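Local coordinates for protein extracellular ligand-binding receptor (Rhodopseudomonas palustris, PDB 3UKJ) that probably binds p-coumaric acid and related lignin-derived aromatic acids in the periplasm, as the solute-capturing partner of a membrane transport system, at residues Asn133-Val138 / Pro191-Val196; Ile8-Thr13 / His41-Ile46; Ala202-Gln207 / Met228-Ile233; Glu295-Val300 / Lys318-Glu323; Asn60-Val65 / Ala89-Val94. All coordinates share one frame; numbering follows the deposited sequence.

Contact 1 (Asn133-Val138 / Pro191-Val196); sequences NNIKTV and PDAILV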
# COMPACT_ATOMS: atom_id res chain seq x y z
N ASN A 133 -22.40 12.70 -2.31
CA ASN A 133 -22.27 13.97 -1.57
C ASN A 133 -22.20 15.25 -2.42
O ASN A 133 -21.49 16.21 -2.08
CB ASN A 133 -21.10 13.89 -0.60
CG ASN A 133 -21.42 13.03 0.60
OD1 ASN A 133 -22.03 13.52 1.56
ND2 ASN A 133 -21.27 11.72 0.45
N ASN A 134 -22.94 15.25 -3.52
CA ASN A 134 -23.17 16.49 -4.29
C ASN A 134 -21.91 17.06 -4.98
O ASN A 134 -21.85 18.24 -5.32
CB ASN A 134 -23.80 17.57 -3.37
CG ASN A 134 -24.91 17.03 -2.49
OD1 ASN A 134 -24.77 16.94 -1.24
ND2 ASN A 134 -25.98 16.55 -3.12
N ILE A 135 -20.89 16.23 -5.20
CA ILE A 135 -19.65 16.74 -5.81
C ILE A 135 -19.79 16.68 -7.34
O ILE A 135 -20.19 15.64 -7.87
CB ILE A 135 -18.46 15.87 -5.38
CG1 ILE A 135 -18.27 15.91 -3.83
CG2 ILE A 135 -17.19 16.26 -6.13
CD1 ILE A 135 -18.22 17.31 -3.23
N LYS A 136 -19.60 17.82 -8.01
CA LYS A 136 -19.64 17.87 -9.47
C LYS A 136 -18.25 18.09 -10.09
O LYS A 136 -18.00 17.63 -11.20
CB LYS A 136 -20.60 18.96 -9.96
CG LYS A 136 -22.08 18.65 -9.69
CD LYS A 136 -22.97 19.77 -10.22
CE LYS A 136 -23.27 20.80 -9.12
NZ LYS A 136 -24.22 21.85 -9.57
N THR A 137 -17.44 18.94 -9.46
CA THR A 137 -16.11 19.30 -9.95
C THR A 137 -15.03 18.85 -8.96
O THR A 137 -15.24 18.88 -7.74
CB THR A 137 -15.97 20.82 -10.13
OG1 THR A 137 -16.40 21.47 -8.92
CG2 THR A 137 -16.81 21.34 -11.31
N VAL A 138 -13.91 18.36 -9.50
CA VAL A 138 -12.85 17.75 -8.69
C VAL A 138 -11.50 18.25 -9.17
O VAL A 138 -11.28 18.38 -10.38
CB VAL A 138 -12.81 16.22 -8.82
CG1 VAL A 138 -11.91 15.62 -7.72
CG2 VAL A 138 -14.21 15.65 -8.71
N PRO A 191 -12.77 23.74 -6.93
CA PRO A 191 -13.57 22.57 -7.21
C PRO A 191 -14.38 22.19 -5.96
O PRO A 191 -14.05 22.59 -4.84
CB PRO A 191 -12.50 21.49 -7.51
CG PRO A 191 -11.29 21.95 -6.73
CD PRO A 191 -11.32 23.44 -6.90
N ASP A 192 -15.48 21.46 -6.14
CA ASP A 192 -16.26 21.00 -5.00
C ASP A 192 -15.45 20.09 -4.07
O ASP A 192 -15.73 20.02 -2.88
CB ASP A 192 -17.49 20.23 -5.51
CG ASP A 192 -18.41 21.09 -6.38
OD1 ASP A 192 -18.53 22.30 -6.11
OD2 ASP A 192 -19.11 20.53 -7.26
N ALA A 193 -14.54 19.31 -4.66
CA ALA A 193 -13.73 18.36 -3.89
C ALA A 193 -12.31 18.35 -4.46
O ALA A 193 -12.11 18.69 -5.64
CB ALA A 193 -14.36 16.96 -4.00
N ILE A 194 -11.34 17.94 -3.63
CA ILE A 194 -9.98 17.76 -4.09
C ILE A 194 -9.46 16.41 -3.64
O ILE A 194 -9.66 16.01 -2.49
CB ILE A 194 -9.03 18.84 -3.54
CG1 ILE A 194 -9.33 20.20 -4.20
CG2 ILE A 194 -7.55 18.40 -3.72
CD1 ILE A 194 -8.46 21.33 -3.67
N LEU A 195 -8.82 15.71 -4.57
CA LEU A 195 -8.20 14.41 -4.27
C LEU A 195 -6.70 14.67 -4.12
O LEU A 195 -6.07 15.24 -5.00
CB LEU A 195 -8.50 13.39 -5.38
CG LEU A 195 -7.74 12.05 -5.28
CD1 LEU A 195 -8.20 11.30 -4.04
CD2 LEU A 195 -7.93 11.24 -6.57
N VAL A 196 -6.13 14.18 -3.03
CA VAL A 196 -4.69 14.29 -2.78
C VAL A 196 -4.09 12.91 -3.05
O VAL A 196 -4.48 11.92 -2.40
CB VAL A 196 -4.38 14.67 -1.32
CG1 VAL A 196 -2.85 14.67 -1.09
CG2 VAL A 196 -5.02 16.04 -0.94
O HOH W 1 -17.52 23.74 -9.11
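Asp192 reaches across to the turn before Thr137 and is gripped there by the backbone. Its OD2 accepts two N-H groups that come from different sides. Lys136 N, 2.9 Å from Asp192 OD2, uses the anti lone pair of that oxygen, the one pointing away from OD1. Thr137 N lies 3.2 Å from the same OD2 but approaches from above the carboxylate, 47° out of its plane.

Thr137 returns the favour. Its OG1 sits between the backbone N and the carbonyl carbon (chi1 50°), and from there it accepts Asp192 N at 2.9 Å from Thr137 OG1, in a fairly straight bond (159° at the hydrogen). The two residues thus hold each other by opposed side-chain-to-backbone bonds, with their side chains crossing at about a right angle.

This clasp stands at the start of two neighbouring parallel strands, 137-143 and 193-197, in the central sheet of one lobe of a periplasmic binding protein. Strand 165-172 flanks 137-143 on its other side, and helix 119-132 lies over the Leu195 side. The parallel ladder begins with Ala193 N donating to Thr137 O at 3.2 Å, and continues at Val138, whose CA lies 3.3 Å from Ala193 O in a CA-H...O contact. Val138 also lays CG1 beside that carbonyl oxygen, and its own carbonyl carbon rests 3.8 Å from Pro191 CB.

Ile135 slides past Asp192 in the opposite sense, its CD1 against Asp192 CB, while its CG2 meets Ala193 CB at 3.6 Å.

Contact 2 (Ile8-Thr13 / His41-Ile46); sequences ITVGIT and HPIKMI
Ile8 and Ile43 face each other on neighbouring strands, with Ile43 CD1 3.8 Å from Ile8 CB. The two strands, 8-14 and 41-49, are the parallel pair of a beta-alpha-beta unit in the central sheet of one lobe of the periplasmic binding fold, with helix 21-30 in the connection. Their short segments run at 24° to each other.

Five backbone bonds knit them in unbroken parallel register, from Ile8 N on Pro42 O to Ile12 N on Ile46 O, the latter pair 2.7 Å apart. On the face of Ile8 and Val10, Val10 CG2 meets Ile43 CG2 at 4.0 Å; CG2 of Ile43 lies anti to its backbone N (chi1 -55°), which carries this branch along the sheet to the valine while CD1 serves Ile8. The opposite face has Thr9 CG2 against Ile46 CD1 at 3.9 Å.

Further out, helix 282-304 covers the first face, setting Ile298 on Ile8, Leu302 on His41 and Phe291 on Met45. Strand 72-75 continues the sheet beyond 8-14, and its Met74 touches Val10 and Ile12. Met45 was modelled as selenomethionine, and its selenium atom SE lies 4.0 Å from Ile12 CD1.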
# COMPACT_ATOMS: atom_id res chain seq x y z
N ILE A 8 14.74 -21.19 4.18
CA ILE A 8 14.11 -20.46 3.08
C ILE A 8 14.47 -19.01 3.27
O ILE A 8 14.41 -18.49 4.39
CB ILE A 8 12.58 -20.66 3.07
CG1 ILE A 8 12.25 -22.10 2.72
CG2 ILE A 8 11.90 -19.68 2.07
CD1 ILE A 8 10.80 -22.51 3.03
N THR A 9 15.01 -18.40 2.21
CA THR A 9 15.62 -17.08 2.32
C THR A 9 14.72 -15.99 1.72
O THR A 9 14.33 -16.07 0.55
CB THR A 9 17.03 -17.07 1.66
OG1 THR A 9 17.83 -18.14 2.20
CG2 THR A 9 17.72 -15.73 1.86
N VAL A 10 14.40 -14.98 2.52
CA VAL A 10 13.49 -13.89 2.10
C VAL A 10 14.25 -12.60 2.25
O VAL A 10 14.60 -12.22 3.36
CB VAL A 10 12.17 -13.85 2.93
CG1 VAL A 10 11.23 -12.72 2.39
CG2 VAL A 10 11.42 -15.21 2.82
N GLY A 11 14.46 -11.91 1.13
CA GLY A 11 15.12 -10.61 1.14
C GLY A 11 14.07 -9.53 1.12
O GLY A 11 13.18 -9.54 0.27
N ILE A 12 14.20 -8.57 2.03
CA ILE A 12 13.19 -7.52 2.19
C ILE A 12 13.89 -6.19 2.14
O ILE A 12 14.79 -5.91 2.97
CB ILE A 12 12.44 -7.67 3.56
CG1 ILE A 12 11.88 -9.09 3.66
CG2 ILE A 12 11.37 -6.55 3.64
CD1 ILE A 12 11.39 -9.48 5.05
N THR A 13 13.47 -5.34 1.18
CA THR A 13 13.92 -3.96 1.15
C THR A 13 12.73 -2.99 1.39
O THR A 13 11.68 -3.08 0.74
CB THR A 13 14.66 -3.64 -0.19
OG1 THR A 13 15.14 -2.30 -0.15
CG2 THR A 13 13.76 -3.88 -1.42
N HIS A 41 10.42 -25.56 7.80
CA HIS A 41 11.72 -24.97 7.49
C HIS A 41 11.93 -23.65 8.21
O HIS A 41 11.02 -22.82 8.24
CB HIS A 41 11.81 -24.72 5.98
CG HIS A 41 12.01 -25.96 5.18
ND1 HIS A 41 10.99 -26.86 4.91
CD2 HIS A 41 13.12 -26.47 4.59
CE1 HIS A 41 11.49 -27.92 4.31
NE2 HIS A 41 12.75 -27.66 4.01
N PRO A 42 13.17 -23.34 8.63
CA PRO A 42 13.40 -22.00 9.17
C PRO A 42 13.41 -20.94 8.07
O PRO A 42 13.76 -21.25 6.91
CB PRO A 42 14.80 -22.08 9.77
CG PRO A 42 15.16 -23.49 9.81
CD PRO A 42 14.35 -24.21 8.77
N ILE A 43 12.91 -19.75 8.40
CA ILE A 43 13.02 -18.61 7.51
C ILE A 43 14.21 -17.73 7.89
O ILE A 43 14.41 -17.39 9.06
CB ILE A 43 11.74 -17.74 7.54
CG1 ILE A 43 10.48 -18.59 7.22
CG2 ILE A 43 11.86 -16.53 6.59
CD1 ILE A 43 10.50 -19.28 5.90
N LYS A 44 15.06 -17.45 6.91
CA LYS A 44 16.15 -16.49 7.11
C LYS A 44 15.76 -15.20 6.39
O LYS A 44 15.54 -15.21 5.18
CB LYS A 44 17.44 -17.05 6.50
CG LYS A 44 18.69 -16.19 6.75
CD LYS A 44 19.00 -16.06 8.22
CE LYS A 44 20.15 -15.08 8.44
NZ LYS A 44 21.21 -15.23 7.39
N MSE A 45 15.53 -14.14 7.16
CA MSE A 45 15.14 -12.84 6.61
C MSE A 45 16.37 -11.96 6.54
O MSE A 45 17.24 -11.99 7.43
CB MSE A 45 14.09 -12.16 7.50
CG MSE A 45 12.64 -12.76 7.45
SE MSE A 45 11.44 -11.58 8.48
CE MSE A 45 12.55 -11.00 9.95
N ILE A 46 16.50 -11.24 5.43
CA ILE A 46 17.53 -10.21 5.30
C ILE A 46 16.80 -8.93 4.98
O ILE A 46 15.99 -8.90 4.04
CB ILE A 46 18.50 -10.54 4.18
CG1 ILE A 46 19.06 -11.95 4.41
CG2 ILE A 46 19.60 -9.46 4.11
CD1 ILE A 46 19.64 -12.57 3.20

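Contact 3 (Ala202-Gln207 / Met228-Ile233); sequences AAALPQ and MDFIRI
Phe230 drives its ring edge into helix 200-212, and three residues of that helix receive it. The apolar contacts come first. Ala204 CB lies 4.0 Å from Phe230 CD1, and Ala203 CB stands slightly farther from the same ring carbon, at 4.2 Å. One turn on from Phe230, Ile233 brings its CG2 to 3.8 Å from Ala204 CB, so the small methyl of Ala204 is held between ring and branch. With CG of Phe230 anti to its backbone N (chi1 -176°), the ring extends from its own helix into the gap between the two.

These helices follow successive strands, 193-197 and 218-221, of the alpha/beta sheet in one lobe of the binding protein. Their segments run at 37° with axes 8.9 Å apart, and Phe230 and Gln207 both also touch strand 218-221.

The polar contacts are made at the ring's rim. Ala203 O lies 3.6 Å from Phe230 CE1 and Gln207 OE1 3.4 Å from Phe230 CZ, both near the ring plane, where the slightly positive C-H edge would suit an oxygen; the Gln207 amide stands 75° to the ring. Gln221 NE2 bonds both oxygens, and Gln207 NE2 is bonded to Ser237 O, which fixes the amide's rotation. An alanine in place of Phe230 is likely to open a gap between the helices and leave the flank of Gln207 without its apolar cover.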
# COMPACT_ATOMS: atom_id res chain seq x y z
N ALA A 202 3.77 13.49 3.60
CA ALA A 202 3.45 14.34 2.47
C ALA A 202 1.95 14.52 2.23
O ALA A 202 1.53 15.58 1.75
CB ALA A 202 4.14 13.85 1.20
N ALA A 203 1.16 13.47 2.48
CA ALA A 203 -0.29 13.53 2.31
C ALA A 203 -0.93 14.64 3.18
O ALA A 203 -1.94 15.24 2.79
CB ALA A 203 -0.94 12.16 2.60
N ALA A 204 -0.32 14.91 4.34
CA ALA A 204 -0.82 15.91 5.28
C ALA A 204 -0.44 17.32 4.82
O ALA A 204 -1.07 18.29 5.24
CB ALA A 204 -0.31 15.65 6.70
N LEU A 205 0.54 17.43 3.91
CA LEU A 205 0.95 18.75 3.41
C LEU A 205 -0.15 19.49 2.61
O LEU A 205 -0.55 20.59 2.99
CB LEU A 205 2.25 18.66 2.60
CG LEU A 205 2.80 19.94 1.98
CD1 LEU A 205 3.01 20.99 3.10
CD2 LEU A 205 4.14 19.60 1.32
N PRO A 206 -0.76 18.83 1.62
CA PRO A 206 -1.85 19.58 1.00
C PRO A 206 -3.07 19.72 1.93
O PRO A 206 -3.85 20.67 1.79
CB PRO A 206 -2.22 18.72 -0.20
CG PRO A 206 -0.97 18.01 -0.56
CD PRO A 206 -0.26 17.76 0.74
N GLN A 207 -3.26 18.76 2.84
CA GLN A 207 -4.40 18.83 3.78
C GLN A 207 -4.37 20.15 4.59
O GLN A 207 -5.33 20.91 4.59
CB GLN A 207 -4.41 17.65 4.73
CG GLN A 207 -5.71 17.51 5.52
CD GLN A 207 -6.86 16.94 4.71
OE1 GLN A 207 -6.63 16.14 3.78
NE2 GLN A 207 -8.09 17.15 5.19
N MSE A 228 -1.51 6.77 11.79
CA MSE A 228 -1.74 7.86 12.72
C MSE A 228 -0.93 9.11 12.44
O MSE A 228 -1.39 10.20 12.76
CB MSE A 228 -1.53 7.40 14.17
CG MSE A 228 -2.74 6.66 14.69
SE MSE A 228 -4.39 7.73 14.86
CE MSE A 228 -3.52 9.33 15.57
N ASP A 229 0.09 8.99 11.59
CA ASP A 229 0.95 10.13 11.22
C ASP A 229 0.14 11.25 10.59
O ASP A 229 0.37 12.42 10.87
CB ASP A 229 2.10 9.73 10.28
CG ASP A 229 2.97 8.61 10.85
OD1 ASP A 229 4.02 8.92 11.48
OD2 ASP A 229 2.62 7.42 10.60
N PHE A 230 -0.86 10.88 9.79
CA PHE A 230 -1.71 11.86 9.11
C PHE A 230 -2.45 12.75 10.11
O PHE A 230 -2.44 13.99 9.96
CB PHE A 230 -2.70 11.16 8.17
CG PHE A 230 -3.54 12.12 7.37
CD1 PHE A 230 -3.01 12.73 6.22
CD2 PHE A 230 -4.82 12.46 7.79
CE1 PHE A 230 -3.76 13.66 5.51
CE2 PHE A 230 -5.61 13.34 7.05
CZ PHE A 230 -5.09 13.92 5.88
N ILE A 231 -3.06 12.16 11.14
CA ILE A 231 -3.81 12.92 12.15
C ILE A 231 -2.89 13.75 13.05
O ILE A 231 -3.23 14.90 13.40
CB ILE A 231 -4.72 11.99 13.01
CG1 ILE A 231 -5.81 11.33 12.13
CG2 ILE A 231 -5.41 12.76 14.15
CD1 ILE A 231 -6.70 10.35 12.87
N ARG A 232 -1.72 13.20 13.37
CA ARG A 232 -0.67 13.88 14.14
C ARG A 232 -0.25 15.19 13.48
O ARG A 232 -0.15 16.23 14.14
CB ARG A 232 0.56 12.97 14.30
CG ARG A 232 1.81 13.65 14.94
CD ARG A 232 2.98 12.66 15.15
NE ARG A 232 3.42 11.97 13.92
CZ ARG A 232 4.43 12.36 13.15
NH1 ARG A 232 5.02 13.52 13.38
NH2 ARG A 232 4.79 11.63 12.09
N ILE A 233 0.04 15.10 12.18
CA ILE A 233 0.58 16.22 11.39
C ILE A 233 -0.48 17.22 10.90
O ILE A 233 -0.29 18.44 11.04
CB ILE A 233 1.47 15.71 10.23
CG1 ILE A 233 2.59 14.83 10.79
CG2 ILE A 233 2.05 16.85 9.38
CD1 ILE A 233 3.17 13.85 9.81

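Contact 4 (Glu295-Val300 / Lys318-Glu323); sequences ERVIPV and KALLTE
Arg296 lays its chain obliquely over the side chain of Glu323, and the two charged groups meet nearly perpendicular, with 82° between guanidinium and carboxylate planes. Arg296 NH2 donates to Glu323 OE1 at 3.0 Å, in a straight salt bridge. The oxygen lies exactly in the guanidinium plane, whereas the nitrogen meets OE1 on its anti side and somewhat out of the carboxylate plane. Arg296 CG is anti to the backbone N (chi1 -179°), and the bend at chi2 (77°) sets CD 3.1 Å from Glu323 OE1; the further bend at chi3 curls the guanidinium round so that NH2 reaches the same oxygen.

Val300 and Glu323 point at each other from their own helix and helix end, with Val300 CG2 3.5 Å from Glu323 OE2, so the carboxylate has arginine at one oxygen and a methyl at the other.

The helices 282-304 and 310-322 form a helix-loop-helix packed on one lobe of the binding protein. Thr304 and Glu311, at the facing ends of the two helices, bind a praseodymium ion in the crystal. Between the helices Ala319 CB is 3.8 Å from Val297 CB and 4.0 Å from Val300 CG1. Val297 CG1 rides over the Ala319 carbonyl and reaches Leu320 CD2 at 3.9 Å.

Beyond the salt bridge, Arg296 NH2 also donates to Lys324 O, tying the arginine to the chain just past the helix end. A methionine at Arg296 would probably leave the Glu323 carboxylate without its mate and Lys324 O without this donor.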
# COMPACT_ATOMS: atom_id res chain seq x y z
N GLU A 295 2.90 -18.38 4.04
CA GLU A 295 2.44 -19.55 4.78
C GLU A 295 1.53 -20.45 3.93
O GLU A 295 1.53 -21.66 4.10
CB GLU A 295 1.71 -19.15 6.05
CG GLU A 295 2.63 -18.57 7.11
CD GLU A 295 1.88 -18.27 8.38
OE1 GLU A 295 1.61 -19.23 9.16
OE2 GLU A 295 1.51 -17.11 8.59
N ARG A 296 0.84 -19.88 2.94
CA ARG A 296 0.05 -20.71 2.04
C ARG A 296 0.92 -21.33 0.95
O ARG A 296 0.74 -22.51 0.63
CB ARG A 296 -1.07 -19.95 1.37
CG ARG A 296 -1.91 -20.86 0.45
CD ARG A 296 -2.88 -21.76 1.22
NE ARG A 296 -4.00 -20.98 1.67
CZ ARG A 296 -5.05 -20.67 0.92
NH1 ARG A 296 -5.93 -19.78 1.38
NH2 ARG A 296 -5.23 -21.26 -0.26
N VAL A 297 1.81 -20.54 0.33
CA VAL A 297 2.49 -21.01 -0.89
C VAL A 297 3.71 -21.86 -0.64
O VAL A 297 4.04 -22.73 -1.44
CB VAL A 297 2.79 -19.87 -1.93
CG1 VAL A 297 1.45 -19.29 -2.45
CG2 VAL A 297 3.75 -18.78 -1.37
N ILE A 298 4.40 -21.61 0.47
CA ILE A 298 5.59 -22.40 0.80
C ILE A 298 5.36 -23.92 0.92
O ILE A 298 6.07 -24.72 0.27
CB ILE A 298 6.38 -21.81 1.98
CG1 ILE A 298 7.13 -20.57 1.52
CG2 ILE A 298 7.32 -22.87 2.52
CD1 ILE A 298 7.83 -19.82 2.65
N PRO A 299 4.35 -24.35 1.71
CA PRO A 299 4.17 -25.80 1.81
C PRO A 299 3.81 -26.41 0.46
O PRO A 299 4.24 -27.52 0.17
CB PRO A 299 3.00 -25.93 2.81
CG PRO A 299 3.13 -24.70 3.67
CD PRO A 299 3.50 -23.63 2.68
N VAL A 300 3.18 -25.63 -0.41
CA VAL A 300 2.86 -26.14 -1.75
C VAL A 300 4.11 -26.29 -2.63
O VAL A 300 4.37 -27.35 -3.19
CB VAL A 300 1.78 -25.29 -2.45
CG1 VAL A 300 1.51 -25.82 -3.87
CG2 VAL A 300 0.50 -25.29 -1.61
N LYS A 318 4.17 -20.62 -9.30
CA LYS A 318 3.00 -21.38 -9.76
C LYS A 318 1.99 -21.58 -8.62
O LYS A 318 0.79 -21.57 -8.84
CB LYS A 318 3.42 -22.73 -10.34
CG LYS A 318 4.27 -22.59 -11.63
CD LYS A 318 4.86 -23.93 -12.04
CE LYS A 318 5.73 -23.81 -13.30
NZ LYS A 318 6.40 -25.09 -13.73
N ALA A 319 2.48 -21.63 -7.39
CA ALA A 319 1.60 -21.75 -6.23
C ALA A 319 0.79 -20.48 -6.01
O ALA A 319 -0.33 -20.53 -5.51
CB ALA A 319 2.37 -22.11 -5.00
N LEU A 320 1.40 -19.33 -6.30
CA LEU A 320 0.67 -18.06 -6.28
C LEU A 320 -0.55 -18.06 -7.20
O LEU A 320 -1.55 -17.34 -6.92
CB LEU A 320 1.59 -16.91 -6.61
CG LEU A 320 2.58 -16.51 -5.49
CD1 LEU A 320 3.72 -15.61 -5.99
CD2 LEU A 320 1.89 -15.90 -4.25
N LEU A 321 -0.47 -18.82 -8.29
CA LEU A 321 -1.61 -18.95 -9.20
C LEU A 321 -2.64 -19.99 -8.74
O LEU A 321 -3.84 -19.86 -9.01
CB LEU A 321 -1.13 -19.29 -10.62
CG LEU A 321 -0.15 -18.28 -11.23
CD1 LEU A 321 0.40 -18.86 -12.52
CD2 LEU A 321 -0.92 -16.97 -11.55
N THR A 322 -2.21 -21.05 -8.06
CA THR A 322 -3.12 -22.16 -7.70
C THR A 322 -3.82 -22.03 -6.34
O THR A 322 -4.93 -22.56 -6.15
CB THR A 322 -2.43 -23.54 -7.80
OG1 THR A 322 -1.22 -23.55 -7.01
CG2 THR A 322 -2.09 -23.87 -9.28
N GLU A 323 -3.17 -21.32 -5.41
CA GLU A 323 -3.68 -21.15 -4.05
C GLU A 323 -4.60 -19.95 -4.00
O GLU A 323 -4.14 -18.82 -3.94
CB GLU A 323 -2.52 -20.99 -3.07
CG GLU A 323 -1.75 -22.29 -2.88
CD GLU A 323 -2.67 -23.44 -2.44
OE1 GLU A 323 -3.44 -23.29 -1.47
OE2 GLU A 323 -2.62 -24.50 -3.07

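Contact 5 (Asn60-Val65 / Ala89-Val94); sequences NARRFV and ANEAQV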
# COMPACT_ATOMS: atom_id res chain seq x y z
N ASN A 60 19.79 -3.40 -3.46
CA ASN A 60 19.37 -4.37 -2.43
C ASN A 60 18.77 -5.63 -3.06
O ASN A 60 19.19 -6.76 -2.69
CB ASN A 60 18.35 -3.76 -1.48
CG ASN A 60 18.96 -2.76 -0.54
OD1 ASN A 60 20.19 -2.54 -0.51
ND2 ASN A 60 18.09 -2.02 0.15
N ALA A 61 17.84 -5.45 -4.00
CA ALA A 61 17.17 -6.57 -4.65
C ALA A 61 18.18 -7.43 -5.42
O ALA A 61 18.15 -8.66 -5.35
CB ALA A 61 16.05 -6.08 -5.59
N ARG A 62 19.13 -6.77 -6.10
CA ARG A 62 20.11 -7.52 -6.89
C ARG A 62 20.93 -8.41 -5.97
O ARG A 62 21.20 -9.57 -6.30
CB ARG A 62 21.04 -6.61 -7.73
CG ARG A 62 22.02 -7.37 -8.65
CD ARG A 62 21.33 -8.11 -9.79
NE ARG A 62 20.84 -7.19 -10.83
CZ ARG A 62 19.98 -7.50 -11.80
NH1 ARG A 62 19.57 -8.77 -11.96
NH2 ARG A 62 19.52 -6.54 -12.60
N ARG A 63 21.39 -7.85 -4.85
CA ARG A 63 22.15 -8.61 -3.90
C ARG A 63 21.38 -9.73 -3.24
O ARG A 63 21.92 -10.81 -3.04
CB ARG A 63 22.77 -7.69 -2.87
CG ARG A 63 23.83 -6.75 -3.52
CD ARG A 63 24.09 -5.48 -2.75
NE ARG A 63 25.00 -4.60 -3.51
CZ ARG A 63 25.69 -3.58 -2.99
NH1 ARG A 63 26.42 -2.81 -3.79
NH2 ARG A 63 25.49 -3.20 -1.73
N PHE A 64 20.09 -9.53 -2.98
CA PHE A 64 19.28 -10.60 -2.40
C PHE A 64 19.25 -11.77 -3.38
O PHE A 64 19.41 -12.93 -2.98
CB PHE A 64 17.83 -10.15 -2.20
CG PHE A 64 17.64 -9.10 -1.15
CD1 PHE A 64 18.54 -8.95 -0.08
CD2 PHE A 64 16.53 -8.24 -1.21
CE1 PHE A 64 18.31 -7.98 0.91
CE2 PHE A 64 16.28 -7.31 -0.20
CZ PHE A 64 17.19 -7.15 0.83
N VAL A 65 19.06 -11.47 -4.66
CA VAL A 65 18.82 -12.54 -5.62
C VAL A 65 20.09 -13.30 -6.01
O VAL A 65 20.01 -14.47 -6.43
CB VAL A 65 17.96 -12.10 -6.86
CG1 VAL A 65 16.65 -11.51 -6.42
CG2 VAL A 65 18.69 -11.13 -7.77
N ALA A 89 13.25 -8.54 -10.02
CA ALA A 89 12.52 -9.81 -9.84
C ALA A 89 12.17 -10.47 -11.16
O ALA A 89 12.29 -11.69 -11.32
CB ALA A 89 11.26 -9.57 -9.03
N ASN A 90 11.75 -9.66 -12.13
CA ASN A 90 11.27 -10.20 -13.42
C ASN A 90 12.40 -10.57 -14.39
O ASN A 90 12.20 -11.30 -15.37
CB ASN A 90 10.24 -9.24 -14.06
CG ASN A 90 8.86 -9.41 -13.46
OD1 ASN A 90 8.05 -10.25 -13.93
ND2 ASN A 90 8.61 -8.72 -12.35
N GLU A 91 13.56 -9.96 -14.18
CA GLU A 91 14.75 -10.35 -14.93
C GLU A 91 15.43 -11.56 -14.30
O GLU A 91 15.78 -12.50 -15.01
CB GLU A 91 15.75 -9.20 -14.96
CG GLU A 91 17.00 -9.60 -15.75
CD GLU A 91 18.01 -8.51 -15.79
OE1 GLU A 91 18.73 -8.36 -14.79
OE2 GLU A 91 18.13 -7.88 -16.85
N ALA A 92 15.63 -11.52 -12.98
CA ALA A 92 16.32 -12.62 -12.27
C ALA A 92 15.42 -13.81 -12.01
O ALA A 92 15.90 -14.90 -11.67
CB ALA A 92 16.94 -12.12 -10.96
N GLN A 93 14.13 -13.62 -12.19
CA GLN A 93 13.13 -14.71 -12.14
C GLN A 93 12.95 -15.21 -10.70
O GLN A 93 13.21 -16.38 -10.37
CB GLN A 93 13.48 -15.83 -13.12
CG GLN A 93 13.55 -15.35 -14.58
CD GLN A 93 13.75 -16.49 -15.54
OE1 GLN A 93 14.86 -16.75 -16.00
NE2 GLN A 93 12.67 -17.17 -15.86
N VAL A 94 12.63 -14.25 -9.82
CA VAL A 94 12.44 -14.52 -8.40
C VAL A 94 11.08 -13.94 -7.94
O VAL A 94 10.75 -12.81 -8.32
CB VAL A 94 13.58 -13.86 -7.55
CG1 VAL A 94 13.37 -14.20 -6.04
CG2 VAL A 94 14.96 -14.30 -8.05
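Arg62 and Glu91 form the charged part of this contact. The guanidinium comes end-on with two nitrogens, both to a single oxygen: Arg62 NH1 and Arg62 NH2 are each 3.0 Å from Glu91 OE1. Sharing one acceptor bends the bonds, to 133° and 134° at the hydrogens, and OE1 lies tilted from the guanidinium plane. NH1 meets OE1 nearly along its C-O axis, NH2 on the syn side and out of the carboxylate plane, the two flat groups 34° apart. Bends at chi2 and chi3 bring the arginine over.

The apolar part lies closer to the sheet. Val65 spreads its two branches: CG2 rests 3.8 Å from Ala92 CB, and CG1 3.6 Å from Val94 CG2. Val94 is brought there by the end of helix 79-92, where Gln93 takes a positive phi and Val94 N bonds back to Ala89 O.

Helices 54-65 and 79-92 lie side by side on one face of the largely parallel sheet of their lobe, with Ile73 of strand 72-75 touching Val65, Ala61 and Ala89.

Glu91 is solvent-exposed and its bonds are bent, so the ion pair probably adds modestly to the grip, while the buried Val65 and Val94 branches carry the tighter packing.

From the N terminus the chain first closes contact 2, between strands 8-14 and 41-49, then contact 5, where helix 54-65 meets helix 79-92. It then crosses to the other lobe: contact 1 pairs strands 137-143 and 193-197, and contact 3 sets helix 200-212 against helix 228-234. Contact 4, between helices 282-304 and 310-322, closes last, back beside contact 2. All five loops run in series, so none nests and none crosses. In the first lobe, Ile298 of contact 4 packs on Ile43, and Asn60 of contact 5 probably bonds Thr13 OG1. Contacts 1 and 3 touch through Val196 and Pro206; contacts 1 and 2 have centres about 45 Å apart.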